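Local coordinates for protein levoglucosan dehydrogenase (Pseudarthrobacter phenanthrenivorans, PDB 6A3F) that oxidises levoglucosan to 3-dehydrolevoglucosan with NAD(+) as hydride acceptor, working as a homotetramer of the Gfo/Idh/MocA family, at residues Arg291-Thr296 with Phe308-Arg313. Numbering follows the deposited sequence.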
loop_
_atom_site.group_PDB
_atom_site.type_symbol
_atom_site.label_atom_id
_atom_site.label_comp_id
_atom_site.label_asym_id
_atom_site.label_seq_id
_atom_site.Cartn_x
_atom_site.Cartn_y
_atom_site.Cartn_z
ATOM N N ARG B 291 11.488 -8.359 -6.264
ATOM C CA ARG B 291 10.643 -8.026 -7.405
ATOM C C ARG B 291 10.423 -9.325 -8.175
ATOM O O ARG B 291 11.388 -10.001 -8.539
ATOM C CB ARG B 291 11.227 -6.939 -8.330
ATOM C CG ARG B 291 11.486 -5.622 -7.613
ATOM C CD ARG B 291 10.230 -5.033 -6.990
ATOM N NE ARG B 291 10.367 -3.668 -6.465
ATOM C CZ ARG B 291 9.435 -3.042 -5.746
ATOM N NH1 ARG B 291 8.348 -3.688 -5.329
ATOM N NH2 ARG B 291 9.605 -1.755 -5.459
ATOM N N ASN B 292 9.136 -9.712 -8.328
ATOM C CA ASN B 292 8.748 -10.962 -8.930
ATOM C C ASN B 292 8.323 -10.789 -10.393
ATOM O O ASN B 292 8.904 -11.401 -11.260
ATOM C CB ASN B 292 7.614 -11.585 -8.115
ATOM C CG ASN B 292 7.885 -11.460 -6.639
ATOM O OD1 ASN B 292 7.314 -10.592 -5.939
ATOM N ND2 ASN B 292 8.771 -12.309 -6.161
ATOM N N ASN B 293 7.244 -10.015 -10.644
ATOM C CA ASN B 293 6.709 -9.815 -11.942
ATOM C C ASN B 293 6.235 -8.361 -11.992
ATOM O O ASN B 293 5.084 -8.066 -12.269
ATOM C CB ASN B 293 5.627 -10.820 -12.311
ATOM C CG ASN B 293 5.495 -10.992 -13.812
ATOM O OD1 ASN B 293 6.500 -11.158 -14.515
ATOM N ND2 ASN B 293 4.273 -10.954 -14.337
ATOM N N TYR B 294 7.150 -7.503 -11.589
ATOM C CA TYR B 294 6.882 -6.114 -11.272
ATOM C C TYR B 294 6.938 -5.279 -12.549
ATOM O O TYR B 294 7.940 -4.589 -12.812
ATOM C CB TYR B 294 7.865 -5.635 -10.212
ATOM C CG TYR B 294 7.586 -4.319 -9.546
ATOM C CD1 TYR B 294 6.469 -4.128 -8.730
ATOM C CD2 TYR B 294 8.456 -3.254 -9.713
ATOM C CE1 TYR B 294 6.241 -2.922 -8.107
ATOM C CE2 TYR B 294 8.253 -2.039 -9.077
ATOM C CZ TYR B 294 7.141 -1.874 -8.267
ATOM O OH TYR B 294 6.979 -0.648 -7.698
ATOM N N ILE B 295 5.844 -5.348 -13.295
ATOM C CA ILE B 295 5.640 -4.540 -14.493
ATOM C C ILE B 295 4.925 -3.259 -14.078
ATOM O O ILE B 295 3.817 -3.333 -13.509
ATOM C CB ILE B 295 4.820 -5.253 -15.558
ATOM C CG1 ILE B 295 5.184 -6.738 -15.667
ATOM C CG2 ILE B 295 4.941 -4.490 -16.881
ATOM C CD1 ILE B 295 4.298 -7.506 -16.598
ATOM N N THR B 296 5.554 -2.114 -14.270
ATOM C CA THR B 296 4.951 -0.838 -13.804
ATOM C C THR B 296 4.979 0.209 -14.906
ATOM O O THR B 296 5.836 0.157 -15.857
ATOM C CB THR B 296 5.687 -0.270 -12.585
ATOM O OG1 THR B 296 6.953 0.250 -13.008
ATOM C CG2 THR B 296 5.879 -1.344 -11.526
ATOM N N PHE B 308 0.501 2.077 -12.627
ATOM C CA PHE B 308 0.062 0.697 -12.719
ATOM C C PHE B 308 1.184 -0.194 -12.185
ATOM O O PHE B 308 2.357 0.134 -12.360
ATOM C CB PHE B 308 -0.217 0.277 -14.169
ATOM C CG PHE B 308 -0.486 -1.192 -14.387
ATOM C CD1 PHE B 308 -1.662 -1.778 -13.933
ATOM C CD2 PHE B 308 0.407 -1.985 -15.087
ATOM C CE1 PHE B 308 -1.903 -3.127 -14.109
ATOM C CE2 PHE B 308 0.132 -3.329 -15.298
ATOM C CZ PHE B 308 -1.020 -3.894 -14.832
ATOM N N ASN B 309 0.786 -1.297 -11.561
ATOM C CA ASN B 309 1.669 -2.338 -10.994
ATOM C C ASN B 309 1.014 -3.706 -11.238
ATOM O O ASN B 309 0.000 -4.051 -10.614
ATOM C CB ASN B 309 1.950 -2.108 -9.514
ATOM C CG ASN B 309 2.578 -3.281 -8.784
ATOM O OD1 ASN B 309 3.149 -4.168 -9.430
ATOM N ND2 ASN B 309 2.607 -3.229 -7.441
ATOM N N TYR B 310 1.583 -4.484 -12.161
ATOM C CA TYR B 310 1.049 -5.781 -12.516
ATOM C C TYR B 310 1.044 -6.760 -11.318
ATOM O O TYR B 310 0.231 -7.678 -11.282
ATOM C CB TYR B 310 1.785 -6.431 -13.702
ATOM C CG TYR B 310 1.130 -7.716 -14.108
ATOM C CD1 TYR B 310 0.068 -7.723 -14.996
ATOM C CD2 TYR B 310 1.540 -8.930 -13.583
ATOM C CE1 TYR B 310 -0.593 -8.891 -15.329
ATOM C CE2 TYR B 310 0.844 -10.097 -13.835
ATOM C CZ TYR B 310 -0.199 -10.082 -14.744
ATOM O OH TYR B 310 -0.835 -11.227 -15.054
ATOM N N GLU B 311 1.916 -6.613 -10.340
ATOM C CA GLU B 311 1.826 -7.498 -9.154
ATOM C C GLU B 311 0.483 -7.289 -8.417
ATOM O O GLU B 311 0.064 -8.174 -7.613
ATOM C CB GLU B 311 2.991 -7.276 -8.206
ATOM C CG GLU B 311 4.322 -7.682 -8.846
ATOM C CD GLU B 311 5.533 -7.802 -7.925
ATOM O OE1 GLU B 311 5.588 -7.062 -6.938
ATOM O OE2 GLU B 311 6.414 -8.702 -8.192
ATOM N N ARG B 312 -0.140 -6.120 -8.643
ATOM C CA ARG B 312 -1.498 -5.794 -8.178
ATOM C C ARG B 312 -2.381 -5.424 -9.393
ATOM O O ARG B 312 -2.955 -4.299 -9.498
ATOM C CB ARG B 312 -1.392 -4.659 -7.175
ATOM C CG ARG B 312 -0.804 -5.035 -5.827
ATOM C CD ARG B 312 -0.574 -3.829 -4.948
ATOM N NE ARG B 312 -0.012 -4.311 -3.683
ATOM C CZ ARG B 312 0.439 -3.514 -2.732
ATOM N NH1 ARG B 312 0.610 -2.228 -3.007
ATOM N NH2 ARG B 312 0.744 -3.982 -1.527
ATOM N N ARG B 313 -2.493 -6.361 -10.301
ATOM C CA ARG B 313 -3.002 -6.061 -11.657
ATOM C C ARG B 313 -4.494 -5.666 -11.683
ATOM O O ARG B 313 -4.905 -5.051 -12.666
ATOM C CB ARG B 313 -2.828 -7.252 -12.604
ATOM C CG ARG B 313 -3.703 -8.460 -12.328
ATOM C CD ARG B 313 -3.084 -9.742 -12.815
ATOM N NE ARG B 313 -1.920 -10.024 -11.995
ATOM C CZ ARG B 313 -2.001 -10.378 -10.711
ATOM N NH1 ARG B 313 -3.104 -10.966 -10.261
ATOM N NH2 ARG B 313 -0.934 -10.221 -9.927
HETATM O O HOH W 1 7.644 -6.594 -5.299
#
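With CG of Glu-311 anti to its carbonyl carbon (chi1 -65°) and the chain extended beyond it, the carboxylate reaches the backbone of Asn-292 and Asn-293. There OE2 accepts two N-H groups: Asn-292 N at 2.9 Å, nearly in line with the C-O bond, and Asn-293 N on the anti side, the straighter bond at 165°. OE1 lies 3.5 Å from Tyr-294 CD1 and takes a water-mediated link to Arg-291 NH1, which lies over one face of the Tyr-294 ring, toward its rim; Thr-296 CG2 sits over the opposite face. Arg-291 NH2 forms a salt bridge to Glu-298 of another subunit. Asn-309 OD1, 3.4 Å from Tyr-294 CD1, also accepts Glu-311 N, closing an Asx turn that probably helps to place the glutamate. Just past the strand end, Tyr-310 N, at the start of a 3-10 turn, donates to Ile-295 O at 172°, while the Ile-295 and Tyr-310 side chains run side by side, CB to CB 3.7 Å. Asn-293 bonds Tyr-181 OH through OD1 and Tyr-153 OH, of a levoglucosan-binding residue, through ND2; Tyr-310 OH reaches Leu-351 O of a neighbouring subunit. Thr-296 and Asn-309 form a non-hydrogen-bonded antiparallel pair at the open end of a beta hairpin (294-301 with 304-309) in the sheet of the C-terminal substrate-binding domain, beside the sugar site.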